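Local coordinates for sulfoquinovosidase (Escherichia coli, PDB 5AEG), which hydrolyses sulfoquinovosyl diacylglycerides and simple sulfoquinovosides such as sulfoquinovosyl glycerol, releasing sulfoquinovose for sulfoglycolysis, at residues G53-K58 with G407-T412; S151-G156 with W179-Q184; W79-S84 with L93-D98. All coordinates share one frame; numbering follows the deposited sequence.

Contact 1 (G53-K58 with G407-T412)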
ATOM      1  N   GLY A  53      -5.039  -1.517  17.399  1.00 29.47           N
ATOM      2  CA  GLY A  53      -4.540  -1.167  16.046  1.00 28.73           C
ATOM      3  C   GLY A  53      -5.254  -0.050  15.423  1.00 24.65           C
ATOM      4  O   GLY A  53      -4.758   0.476  14.424  1.00 22.37           O
ATOM      5  N   ASN A  54      -6.403   0.330  15.991  1.00 20.58           N
ATOM      6  CA  ASN A  54      -7.150   1.502  15.571  1.00 23.74           C
ATOM      7  C   ASN A  54      -6.716   2.803  16.301  1.00 27.84           C
ATOM      8  O   ASN A  54      -7.515   3.500  17.011  1.00 27.35           O
ATOM      9  CB  ASN A  54      -8.625   1.282  15.706  1.00 23.83           C
ATOM     10  CG  ASN A  54      -9.126   0.156  14.840  1.00 23.82           C
ATOM     11  OD1 ASN A  54      -9.092   0.216  13.651  1.00 23.96           O
ATOM     12  ND2 ASN A  54      -9.615  -0.862  15.463  1.00 25.70           N
ATOM     13  N   PHE A  55      -5.422   3.104  16.109  1.00 25.33           N
ATOM     14  CA  PHE A  55      -4.731   4.018  16.973  1.00 26.38           C
ATOM     15  C   PHE A  55      -5.400   5.353  17.079  1.00 26.25           C
ATOM     16  O   PHE A  55      -5.727   6.002  16.075  1.00 25.81           O
ATOM     17  CB  PHE A  55      -3.296   4.268  16.478  1.00 22.40           C
ATOM     18  CG  PHE A  55      -2.366   3.179  16.725  1.00 21.18           C
ATOM     19  CD1 PHE A  55      -2.184   2.142  15.812  1.00 23.90           C
ATOM     20  CD2 PHE A  55      -1.560   3.191  17.869  1.00 24.69           C
ATOM     21  CE1 PHE A  55      -1.296   1.155  16.020  1.00 25.47           C
ATOM     22  CE2 PHE A  55      -0.644   2.208  18.070  1.00 21.74           C
ATOM     23  CZ  PHE A  55      -0.485   1.160  17.170  1.00 23.53           C
ATOM     24  N   SER A  56      -5.512   5.828  18.311  1.00 27.71           N
ATOM     25  CA  SER A  56      -5.775   7.238  18.547  1.00 28.67           C
ATOM     26  C   SER A  56      -4.459   7.845  19.021  1.00 28.86           C
ATOM     27  O   SER A  56      -3.943   7.455  20.032  1.00 27.51           O
ATOM     28  CB  SER A  56      -6.809   7.404  19.644  1.00 35.03           C
ATOM     29  OG  SER A  56      -6.822   8.746  20.039  1.00 38.54           O
ATOM     30  N   ILE A  57      -3.907   8.730  18.237  1.00 29.91           N
ATOM     31  CA  ILE A  57      -2.558   9.261  18.485  1.00 27.76           C
ATOM     32  C   ILE A  57      -2.628  10.756  18.392  1.00 30.97           C
ATOM     33  O   ILE A  57      -3.001  11.315  17.396  1.00 27.68           O
ATOM     34  CB  ILE A  57      -1.431   8.579  17.660  1.00 31.33           C
ATOM     35  CG1 ILE A  57      -0.104   9.323  17.873  1.00 34.64           C
ATOM     36  CG2 ILE A  57      -1.769   8.394  16.183  1.00 32.43           C
ATOM     37  CD1 ILE A  57       1.100   8.429  17.634  1.00 38.35           C
ATOM     38  N   LYS A  58      -2.325  11.427  19.475  1.00 33.43           N
ATOM     39  CA  LYS A  58      -2.274  12.893  19.439  1.00 39.02           C
ATOM     40  C   LYS A  58      -1.155  13.455  20.324  1.00 31.63           C
ATOM     41  O   LYS A  58      -0.648  12.749  21.165  1.00 27.85           O
ATOM     42  CB  LYS A  58      -3.595  13.455  19.899  1.00 41.03           C
ATOM     43  CG  LYS A  58      -3.861  13.175  21.359  1.00 46.47           C
ATOM     44  CD  LYS A  58      -4.699  14.309  21.963  1.00 65.72           C
ATOM     45  CE  LYS A  58      -6.072  14.430  21.328  1.00 68.32           C
ATOM     46  NZ  LYS A  58      -6.807  13.154  21.541  1.00 69.56           N
ATOM     47  N   GLY A 407       1.626  -6.196  10.047  1.00 19.44           N
ATOM     48  CA  GLY A 407       2.753  -5.276   9.988  1.00 19.81           C
ATOM     49  C   GLY A 407       2.466  -3.921  10.551  1.00 21.40           C
ATOM     50  O   GLY A 407       3.411  -3.210  10.938  1.00 20.55           O
ATOM     51  N   GLU A 408       1.157  -3.554  10.575  1.00 20.40           N
ATOM     52  CA  GLU A 408       0.676  -2.251  10.970  1.00 21.33           C
ATOM     53  C   GLU A 408       0.435  -2.093  12.484  1.00 21.73           C
ATOM     54  O   GLU A 408       0.081  -1.035  12.937  1.00 19.70           O
ATOM     55  CB  GLU A 408      -0.584  -1.829  10.127  1.00 22.50           C
ATOM     56  CG  GLU A 408      -1.894  -2.467  10.573  1.00 23.51           C
ATOM     57  CD  GLU A 408      -2.020  -3.957  10.235  1.00 26.57           C
ATOM     58  OE1 GLU A 408      -1.187  -4.431   9.457  1.00 22.47           O
ATOM     59  OE2 GLU A 408      -2.964  -4.651  10.771  1.00 32.84           O
ATOM     60  N   TYR A 409       0.565  -3.167  13.220  1.00 21.91           N
ATOM     61  CA  TYR A 409       0.195  -3.186  14.600  1.00 24.30           C
ATOM     62  C   TYR A 409       1.327  -3.756  15.438  1.00 25.53           C
ATOM     63  O   TYR A 409       1.156  -4.705  16.150  1.00 28.68           O
ATOM     64  CB  TYR A 409      -1.180  -3.891  14.863  1.00 30.36           C
ATOM     65  CG  TYR A 409      -1.622  -3.719  16.350  1.00 30.49           C
ATOM     66  CD1 TYR A 409      -1.288  -2.528  17.085  1.00 33.66           C
ATOM     67  CD2 TYR A 409      -2.278  -4.737  17.048  1.00 35.22           C
ATOM     68  CE1 TYR A 409      -1.640  -2.356  18.403  1.00 36.40           C
ATOM     69  CE2 TYR A 409      -2.611  -4.567  18.412  1.00 38.44           C
ATOM     70  CZ  TYR A 409      -2.299  -3.380  19.069  1.00 41.46           C
ATOM     71  OH  TYR A 409      -2.664  -3.154  20.383  1.00 45.71           O
ATOM     72  N   LEU A 410       2.498  -3.155  15.326  1.00 23.29           N
ATOM     73  CA  LEU A 410       3.546  -3.223  16.410  1.00 24.38           C
ATOM     74  C   LEU A 410       3.053  -2.294  17.551  1.00 22.23           C
ATOM     75  O   LEU A 410       2.909  -1.082  17.363  1.00 20.96           O
ATOM     76  CB  LEU A 410       4.910  -2.741  15.980  1.00 23.77           C
ATOM     77  CG  LEU A 410       5.898  -2.818  17.177  1.00 24.07           C
ATOM     78  CD1 LEU A 410       6.294  -4.292  17.453  1.00 21.89           C
ATOM     79  CD2 LEU A 410       7.105  -1.947  17.030  1.00 28.15           C
ATOM     80  N   PRO A 411       2.684  -2.855  18.723  1.00 23.71           N
ATOM     81  CA  PRO A 411       2.185  -2.003  19.809  1.00 24.95           C
ATOM     82  C   PRO A 411       3.260  -1.073  20.279  1.00 22.35           C
ATOM     83  O   PRO A 411       4.468  -1.418  20.224  1.00 25.74           O
ATOM     84  CB  PRO A 411       1.825  -3.021  20.933  1.00 28.25           C
ATOM     85  CG  PRO A 411       1.456  -4.242  20.179  1.00 27.78           C
ATOM     86  CD  PRO A 411       2.606  -4.275  19.149  1.00 25.95           C
ATOM     87  N   THR A 412       2.841   0.109  20.656  1.00 23.55           N
ATOM     88  CA  THR A 412       3.818   1.137  21.029  1.00 26.25           C
ATOM     89  C   THR A 412       4.378   1.050  22.447  1.00 30.22           C
ATOM     90  O   THR A 412       5.265   1.842  22.830  1.00 28.59           O
ATOM     91  CB  THR A 412       3.232   2.527  20.800  1.00 28.11           C
ATOM     92  OG1 THR A 412       1.821   2.530  21.092  1.00 29.93           O
ATOM     93  CG2 THR A 412       3.413   2.875  19.348  1.00 28.59           C
TER
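G53, in the turn just before strand 56–74, meets Y409 of the irregular 407–412 loop with their CA atoms 5.3 Å apart and no hydrogen bond between the segments. G53 lies against one face of the Y409 ring: its CA is 3.9 Å from the ring centroid in a CH-pi contact, and its N sits over the ring centre. A CB here would lie only 3.5 Å from Y409 CG, and at this positive phi (111°) it would also press on the preceding carbonyl O, which calls for glycine. P411 CG covers the opposite face of the phenol ring, nearer its rim. With CG anti to the backbone N (chi1 -173°), the Y409 ring also meets F55, whose CZ is 3.8 Å from Y409 CD1, the rings inclined at 75°. F55 CE1 lies 4.0 Å from E408 O, and F55 CE2 3.9 Å from T412 OG1. The join between the beta domain and the catalytic barrel therefore rests here on aromatic fit and close glycine packing, while Y409 O bonds to Y337, L410 O to H426, and the carboxylate of E408, an active-site residue by similarity, to R455 in a salt bridge.

Contact 2 (S151-G156 with W179-Q184). With CA (calcium ion), chain D.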
ATOM      1  N   SER A 151      -1.468   1.945  10.713  1.00 19.62           N
ATOM      2  CA  SER A 151      -2.557   1.496  11.564  1.00 21.68           C
ATOM      3  C   SER A 151      -3.542   0.660  10.775  1.00 21.77           C
ATOM      4  O   SER A 151      -3.381   0.466   9.550  1.00 17.54           O
ATOM      5  CB  SER A 151      -3.328   2.653  12.198  1.00 21.26           C
ATOM      6  OG  SER A 151      -4.262   3.372  11.343  1.00 19.54           O
ATOM      7  N   GLU A 152      -4.537   0.128  11.479  1.00 20.32           N
ATOM      8  CA  GLU A 152      -5.702  -0.384  10.721  1.00 19.40           C
ATOM      9  C   GLU A 152      -6.224   0.738   9.864  1.00 17.29           C
ATOM     10  O   GLU A 152      -6.182   1.949  10.168  1.00 19.65           O
ATOM     11  CB  GLU A 152      -6.803  -0.929  11.583  1.00 22.19           C
ATOM     12  CG  GLU A 152      -6.364  -2.051  12.534  1.00 24.98           C
ATOM     13  CD  GLU A 152      -5.557  -3.086  11.828  1.00 28.14           C
ATOM     14  OE1 GLU A 152      -6.062  -3.544  10.746  1.00 28.79           O
ATOM     15  OE2 GLU A 152      -4.406  -3.408  12.296  1.00 25.94           O
ATOM     16  N   GLN A 153      -6.784   0.346   8.726  1.00 18.46           N
ATOM     17  CA  GLN A 153      -7.158   1.299   7.713  1.00 16.76           C
ATOM     18  C   GLN A 153      -8.571   1.960   7.923  1.00 19.44           C
ATOM     19  O   GLN A 153      -8.889   2.985   7.332  1.00 17.61           O
ATOM     20  CB  GLN A 153      -7.116   0.478   6.402  1.00 19.64           C
ATOM     21  CG  GLN A 153      -7.241   1.312   5.117  1.00 20.32           C
ATOM     22  CD  GLN A 153      -8.519   1.031   4.413  1.00 23.12           C
ATOM     23  OE1 GLN A 153      -9.432   0.425   4.967  1.00 20.18           O
ATOM     24  NE2 GLN A 153      -8.598   1.453   3.174  1.00 22.10           N
ATOM     25  N   GLY A 154      -9.385   1.372   8.806  1.00 18.80           N
ATOM     26  CA  GLY A 154     -10.665   1.896   9.119  1.00 19.03           C
ATOM     27  C   GLY A 154     -11.778   1.085   8.482  1.00 19.29           C
ATOM     28  O   GLY A 154     -11.587   0.473   7.447  1.00 17.30           O
ATOM     29  N   VAL A 155     -12.966   1.083   9.095  1.00 20.34           N
ATOM     30  CA  VAL A 155     -14.159   0.443   8.471  1.00 19.49           C
ATOM     31  C   VAL A 155     -15.141   1.567   8.254  1.00 23.17           C
ATOM     32  O   VAL A 155     -15.749   2.138   9.202  1.00 20.45           O
ATOM     33  CB  VAL A 155     -14.728  -0.610   9.460  1.00 20.27           C
ATOM     34  CG1 VAL A 155     -16.085  -1.137   9.005  1.00 18.00           C
ATOM     35  CG2 VAL A 155     -13.661  -1.669   9.790  1.00 18.98           C
ATOM     36  N   GLY A 156     -15.353   1.921   6.991  1.00 20.32           N
ATOM     37  CA  GLY A 156     -16.142   3.104   6.633  1.00 17.85           C
ATOM     38  C   GLY A 156     -15.292   4.337   6.293  1.00 17.64           C
ATOM     39  O   GLY A 156     -15.469   4.947   5.252  1.00 18.15           O
ATOM     40  N   TRP A 179      -6.458   7.396   7.244  1.00 18.76           N
ATOM     41  CA  TRP A 179      -6.005   6.185   7.831  1.00 17.94           C
ATOM     42  C   TRP A 179      -5.471   5.189   6.766  1.00 19.80           C
ATOM     43  O   TRP A 179      -6.063   5.040   5.721  1.00 18.86           O
ATOM     44  CB  TRP A 179      -7.113   5.521   8.661  1.00 18.72           C
ATOM     45  CG  TRP A 179      -7.353   6.142   9.967  1.00 18.83           C
ATOM     46  CD1 TRP A 179      -7.242   7.425  10.295  1.00 20.78           C
ATOM     47  CD2 TRP A 179      -7.770   5.441  11.149  1.00 18.92           C
ATOM     48  NE1 TRP A 179      -7.579   7.598  11.626  1.00 22.11           N
ATOM     49  CE2 TRP A 179      -7.852   6.383  12.185  1.00 19.57           C
ATOM     50  CE3 TRP A 179      -8.101   4.133  11.408  1.00 18.37           C
ATOM     51  CZ2 TRP A 179      -8.245   6.032  13.470  1.00 21.74           C
ATOM     52  CZ3 TRP A 179      -8.457   3.750  12.725  1.00 20.78           C
ATOM     53  CH2 TRP A 179      -8.551   4.702  13.723  1.00 20.40           C
ATOM     54  N   THR A 180      -4.383   4.513   7.077  1.00 18.53           N
ATOM     55  CA  THR A 180      -3.810   3.519   6.202  1.00 17.99           C
ATOM     56  C   THR A 180      -2.762   2.685   6.882  1.00 17.97           C
ATOM     57  O   THR A 180      -2.046   3.146   7.796  1.00 19.21           O
ATOM     58  CB  THR A 180      -3.154   4.255   4.958  1.00 19.33           C
ATOM     59  OG1 THR A 180      -2.472   3.335   4.112  1.00 17.01           O
ATOM     60  CG2 THR A 180      -2.212   5.366   5.356  1.00 20.49           C
ATOM     61  N   PHE A 181      -2.621   1.509   6.329  1.00 20.33           N
ATOM     62  CA  PHE A 181      -1.615   0.599   6.710  1.00 21.37           C
ATOM     63  C   PHE A 181      -0.279   0.816   5.979  1.00 20.10           C
ATOM     64  O   PHE A 181       0.636   0.096   6.291  1.00 17.07           O
ATOM     65  CB  PHE A 181      -2.044  -0.870   6.629  1.00 22.94           C
ATOM     66  CG  PHE A 181      -3.033  -1.179   5.566  1.00 20.33           C
ATOM     67  CD1 PHE A 181      -2.731  -0.929   4.257  1.00 24.67           C
ATOM     68  CD2 PHE A 181      -4.290  -1.661   5.908  1.00 21.82           C
ATOM     69  CE1 PHE A 181      -3.700  -1.105   3.261  1.00 23.70           C
ATOM     70  CE2 PHE A 181      -5.289  -1.909   4.892  1.00 21.65           C
ATOM     71  CZ  PHE A 181      -4.986  -1.539   3.610  1.00 23.18           C
ATOM     72  N   PHE A 182      -0.192   1.775   5.039  1.00 18.62           N
ATOM     73  CA  PHE A 182       1.053   2.010   4.268  1.00 19.10           C
ATOM     74  C   PHE A 182       1.117   3.533   4.075  1.00 19.02           C
ATOM     75  O   PHE A 182       1.077   3.999   2.950  1.00 19.37           O
ATOM     76  CB  PHE A 182       1.034   1.224   2.961  1.00 17.55           C
ATOM     77  CG  PHE A 182       2.351   1.149   2.206  1.00 17.20           C
ATOM     78  CD1 PHE A 182       3.454   2.023   2.446  1.00 18.07           C
ATOM     79  CD2 PHE A 182       2.435   0.276   1.156  1.00 20.60           C
ATOM     80  CE1 PHE A 182       4.582   1.905   1.697  1.00 17.99           C
ATOM     81  CE2 PHE A 182       3.616   0.114   0.422  1.00 18.83           C
ATOM     82  CZ  PHE A 182       4.655   0.975   0.683  1.00 17.95           C
ATOM     83  N   PRO A 183       1.208   4.313   5.170  1.00 17.51           N
ATOM     84  CA  PRO A 183       1.558   5.710   4.995  1.00 18.91           C
ATOM     85  C   PRO A 183       3.072   5.753   4.733  1.00 18.36           C
ATOM     86  O   PRO A 183       3.790   4.835   5.119  1.00 20.06           O
ATOM     87  CB  PRO A 183       1.256   6.350   6.366  1.00 17.67           C
ATOM     88  CG  PRO A 183       1.554   5.208   7.330  1.00 17.90           C
ATOM     89  CD  PRO A 183       1.321   3.915   6.583  1.00 17.64           C
ATOM     90  N   GLN A 184       3.558   6.758   4.034  1.00 19.16           N
ATOM     91  CA  GLN A 184       4.995   6.851   3.811  1.00 19.41           C
ATOM     92  C   GLN A 184       5.347   8.358   3.729  1.00 19.36           C
ATOM     93  O   GLN A 184       4.623   9.105   3.106  1.00 17.45           O
ATOM     94  CB  GLN A 184       5.458   6.133   2.543  1.00 18.43           C
ATOM     95  CG  GLN A 184       7.006   6.019   2.515  1.00 20.75           C
ATOM     96  CD  GLN A 184       7.531   5.158   1.431  1.00 21.88           C
ATOM     97  OE1 GLN A 184       7.163   3.996   1.345  1.00 21.67           O
ATOM     98  NE2 GLN A 184       8.411   5.692   0.618  1.00 22.33           N
TER
HETATM   99 CA    CA D1680     -11.460  -0.690   5.360  1.00 18.04          CA
HETATM  100  O   HOH W   1      -3.255   5.425   9.646  1.00 19.60           O
HETATM  101  O   HOH W   2     -13.290  -2.186   5.696  1.00 18.24           O
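S151 turns OG between its backbone N and carbonyl carbon (chi1 76°), while W179 swings CG anti to its carbonyl carbon, and S151 OG comes to lie 3.9 Å from W179 CE3. Three groups then meet around this oxygen. S151 OG donates to E152 O at 2.7 Å and accepts from water 1, which in turn accepts from T180 N at 3.0 Å, so a single water ties the serine to the other backbone. The direct bond from S151 N to T180 O is longer, 3.2 Å, and bent to 146°, the donor standing above the carbonyl plane. W179 packs on the 152–154 backbone, its ring atom CE3 3.2 Å from E152 O and its CB 3.4 Å from Q153 O. Q153 meets F181 instead: Q153 CB touches F181 CE2 at 3.4 Å, and Q153 CG, placed anti to the backbone N, also touches that ring, the two side chains crossing obliquely. Beyond that packing Q153 and G154 bind the calcium ion, G154 O at 2.4 Å, in a site completed by water 2, D472 and D481. D472, inferred to be the proton donor, is itself a calcium ligand, so the metal site borders the catalytic centre. T180 OG1 forms an ST turn with F182 N and is also bonded to E134. The 151–156 loop runs from strand 145–148 to helix 162–169, where V155 packs against V163 and A167; the partner segment leads into strand 183–184, with F182 lying on helix 461–464.

Contact 3 (W79-S84 with L93-D98)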
ATOM      1  N   TRP A  79      26.238  24.264   2.682  1.00 41.84           N
ATOM      2  CA  TRP A  79      25.943  25.308   3.645  1.00 41.03           C
ATOM      3  C   TRP A  79      25.515  24.757   4.962  1.00 40.80           C
ATOM      4  O   TRP A  79      24.864  23.717   5.040  1.00 39.72           O
ATOM      5  CB  TRP A  79      24.856  26.234   3.154  1.00 44.53           C
ATOM      6  CG  TRP A  79      25.238  27.128   2.041  1.00 58.12           C
ATOM      7  CD1 TRP A  79      25.765  28.400   2.127  1.00 60.16           C
ATOM      8  CD2 TRP A  79      25.117  26.838   0.656  1.00 63.28           C
ATOM      9  NE1 TRP A  79      25.945  28.916   0.872  1.00 65.22           N
ATOM     10  CE2 TRP A  79      25.569  27.978  -0.052  1.00 58.87           C
ATOM     11  CE3 TRP A  79      24.669  25.727  -0.061  1.00 66.97           C
ATOM     12  CZ2 TRP A  79      25.571  28.042  -1.437  1.00 59.33           C
ATOM     13  CZ3 TRP A  79      24.680  25.787  -1.448  1.00 72.91           C
ATOM     14  CH2 TRP A  79      25.128  26.948  -2.123  1.00 72.21           C
ATOM     15  N   LEU A  80      25.821  25.507   6.005  1.00 35.66           N
ATOM     16  CA  LEU A  80      25.410  25.201   7.378  1.00 36.42           C
ATOM     17  C   LEU A  80      24.675  26.395   7.932  1.00 40.23           C
ATOM     18  O   LEU A  80      25.243  27.486   8.002  1.00 40.48           O
ATOM     19  CB  LEU A  80      26.599  24.804   8.235  1.00 40.14           C
ATOM     20  CG  LEU A  80      26.300  24.516   9.723  1.00 47.31           C
ATOM     21  CD1 LEU A  80      25.387  23.312   9.883  1.00 47.67           C
ATOM     22  CD2 LEU A  80      27.608  24.281  10.461  1.00 49.22           C
ATOM     23  N   ILE A  81      23.372  26.218   8.229  1.00 30.87           N
ATOM     24  CA  ILE A  81      22.549  27.237   8.871  1.00 32.27           C
ATOM     25  C   ILE A  81      22.375  26.944  10.360  1.00 33.62           C
ATOM     26  O   ILE A  81      21.927  25.848  10.761  1.00 28.27           O
ATOM     27  CB  ILE A  81      21.205  27.397   8.174  1.00 33.19           C
ATOM     28  CG1 ILE A  81      21.455  27.524   6.680  1.00 39.96           C
ATOM     29  CG2 ILE A  81      20.507  28.592   8.700  1.00 30.73           C
ATOM     30  CD1 ILE A  81      20.243  27.794   5.837  1.00 43.51           C
ATOM     31  N   HIS A  82      22.825  27.904  11.163  1.00 33.41           N
ATOM     32  CA  HIS A  82      22.564  27.896  12.603  1.00 35.04           C
ATOM     33  C   HIS A  82      21.286  28.628  12.879  1.00 33.05           C
ATOM     34  O   HIS A  82      21.217  29.849  12.740  1.00 28.79           O
ATOM     35  CB  HIS A  82      23.684  28.534  13.380  1.00 38.63           C
ATOM     36  CG  HIS A  82      24.967  27.799  13.293  1.00 51.09           C
ATOM     37  ND1 HIS A  82      25.345  26.862  14.231  1.00 60.46           N
ATOM     38  CD2 HIS A  82      25.992  27.893  12.407  1.00 57.78           C
ATOM     39  CE1 HIS A  82      26.533  26.379  13.907  1.00 56.87           C
ATOM     40  NE2 HIS A  82      26.949  26.994  12.810  1.00 61.62           N
ATOM     41  N   PHE A  83      20.233  27.896  13.257  1.00 27.14           N
ATOM     42  CA  PHE A  83      18.986  28.603  13.640  1.00 25.26           C
ATOM     43  C   PHE A  83      18.932  28.746  15.165  1.00 23.43           C
ATOM     44  O   PHE A  83      19.331  27.845  15.890  1.00 26.04           O
ATOM     45  CB  PHE A  83      17.708  27.787  13.219  1.00 25.47           C
ATOM     46  CG  PHE A  83      17.456  27.755  11.756  1.00 24.22           C
ATOM     47  CD1 PHE A  83      16.740  28.719  11.156  1.00 25.54           C
ATOM     48  CD2 PHE A  83      17.919  26.706  11.008  1.00 23.89           C
ATOM     49  CE1 PHE A  83      16.459  28.691   9.804  1.00 28.14           C
ATOM     50  CE2 PHE A  83      17.624  26.629   9.665  1.00 26.29           C
ATOM     51  CZ  PHE A  83      16.935  27.612   9.061  1.00 25.98           C
ATOM     52  N   SER A  84      18.332  29.826  15.640  1.00 23.59           N
ATOM     53  CA  SER A  84      18.298  29.990  17.013  1.00 25.33           C
ATOM     54  C   SER A  84      17.192  30.948  17.392  1.00 24.82           C
ATOM     55  O   SER A  84      16.546  31.616  16.569  1.00 24.18           O
ATOM     56  CB  SER A  84      19.694  30.461  17.542  1.00 26.56           C
ATOM     57  OG  SER A  84      19.850  31.788  17.102  1.00 25.24           O
ATOM     58  N   LEU A  93      20.953  23.191  10.398  1.00 27.62           N
ATOM     59  CA  LEU A  93      20.502  22.612   9.133  1.00 26.63           C
ATOM     60  C   LEU A  93      21.664  22.607   8.190  1.00 28.62           C
ATOM     61  O   LEU A  93      22.204  23.683   7.859  1.00 31.30           O
ATOM     62  CB  LEU A  93      19.357  23.443   8.552  1.00 29.99           C
ATOM     63  CG  LEU A  93      18.916  23.043   7.125  1.00 30.68           C
ATOM     64  CD1 LEU A  93      18.316  21.634   7.172  1.00 35.93           C
ATOM     65  CD2 LEU A  93      17.986  24.039   6.517  1.00 31.69           C
ATOM     66  N   ASN A  94      22.126  21.426   7.831  1.00 28.51           N
ATOM     67  CA  ASN A  94      23.100  21.257   6.808  1.00 31.86           C
ATOM     68  C   ASN A  94      22.432  21.033   5.452  1.00 36.57           C
ATOM     69  O   ASN A  94      21.517  20.174   5.323  1.00 31.99           O
ATOM     70  CB  ASN A  94      24.014  20.078   7.126  1.00 37.61           C
ATOM     71  CG  ASN A  94      25.455  20.433   6.897  1.00 57.93           C
ATOM     72  OD1 ASN A  94      26.117  20.863   7.843  1.00 68.01           O
ATOM     73  ND2 ASN A  94      25.926  20.369   5.628  1.00 62.45           N
ATOM     74  N   ILE A  95      22.936  21.742   4.454  1.00 30.11           N
ATOM     75  CA  ILE A  95      22.440  21.720   3.077  1.00 32.67           C
ATOM     76  C   ILE A  95      23.603  21.305   2.203  1.00 40.14           C
ATOM     77  O   ILE A  95      24.733  21.914   2.256  1.00 37.67           O
ATOM     78  CB  ILE A  95      21.974  23.078   2.644  1.00 33.91           C
ATOM     79  CG1 ILE A  95      20.881  23.573   3.550  1.00 31.90           C
ATOM     80  CG2 ILE A  95      21.486  23.114   1.168  1.00 38.22           C
ATOM     81  CD1 ILE A  95      20.414  24.984   3.187  1.00 31.15           C
ATOM     82  N   SER A  96      23.354  20.247   1.431  1.00 33.44           N
ATOM     83  CA  SER A  96      24.380  19.625   0.598  1.00 36.97           C
ATOM     84  C   SER A  96      23.744  18.898  -0.602  1.00 44.57           C
ATOM     85  O   SER A  96      22.507  18.758  -0.646  1.00 34.75           O
ATOM     86  CB  SER A  96      25.304  18.762   1.423  1.00 35.36           C
ATOM     87  OG  SER A  96      24.846  17.460   1.750  1.00 40.37           O
ATOM     88  N   ALA A  97      24.545  18.645  -1.635  1.00 46.20           N
ATOM     89  CA  ALA A  97      24.291  17.544  -2.632  1.00 52.10           C
ATOM     90  C   ALA A  97      24.723  16.181  -2.019  1.00 58.00           C
ATOM     91  O   ALA A  97      25.684  16.104  -1.244  1.00 60.65           O
ATOM     92  CB  ALA A  97      25.012  17.808  -3.948  1.00 54.02           C
ATOM     93  N   ASP A  98      23.960  15.110  -2.270  1.00 59.72           N
ATOM     94  CA  ASP A  98      24.393  13.775  -1.826  1.00 56.76           C
ATOM     95  C   ASP A  98      25.208  13.129  -2.961  1.00 59.27           C
ATOM     96  O   ASP A  98      25.457  13.788  -4.020  1.00 54.66           O
ATOM     97  CB  ASP A  98      23.231  12.916  -1.260  1.00 52.99           C
ATOM     98  CG  ASP A  98      22.401  12.161  -2.362  1.00 57.48           C
ATOM     99  OD1 ASP A  98      22.608  12.416  -3.577  1.00 48.12           O
ATOM    100  OD2 ASP A  98      21.514  11.346  -1.971  1.00 51.97           O
TER
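Four backbone hydrogen bonds, two for each hydrogen-bonded pair, join W79 to I95 and I81 to L93 in an antiparallel hairpin. The W79 N to I95 O and I95 N to W79 O bonds are both 2.8 Å, and the I81–L93 pair matches them closely, all four nearly straight at the hydrogen. Between them L80 and N94 form the non-hydrogen-bonded pair, with CA-H...O contacts from N94 CA to W79 O (3.5 Å) and from L80 CA to L93 O. On this face of the sheet L80 holds CG anti to the backbone N (chi1 177°), and the N94 amide crosses it at a slant, OD1 only 3.3 Å from L80 CD1, while ND2 lies 3.6 Å from W79 O. An alanine at N94 would probably leave the L80 methyl without its neighbour across the strands and open a gap beside W79 O. Contacts between the strands on the other face are apolar: I81 CD1 meets I95 CD1 at 3.9 Å, and W79 CE3 lies 4.3 Å from I95 CG2. F83 and L93 run side by side, L93 CB 3.8 Å from F83 CE2 at the ring edge, with I81 CG2 over one face. Strand 56–74 flanks 79–85 and strand 103–109 flanks 89–97 in the N-terminal beta domain; strands 9–12 and 20–24 cover the second face, where F11 stacks on W79 and F20 touches I81 and F83.

From the N terminus, residues 53–58 open contact 1, which closes only at 407–412 in the catalytic barrel. Within this long span the chain first closes the hairpin of contact 3, then the short loop of contact 2; these two follow in series, both enclosed by contact 1, and none cross. Contacts 1 and 2 adjoin, their centres about 10 Å apart, through a probable hydrogen bond from E152 N to G53 O, bringing the calcium-binding loop of the N-terminal domain beside the barrel loop that carries E408. Contact 3 lies about 34 Å, centre to centre, from contact 1, yet strand 56–74 carries the chain from one toward the other and neighbours strand 79–85.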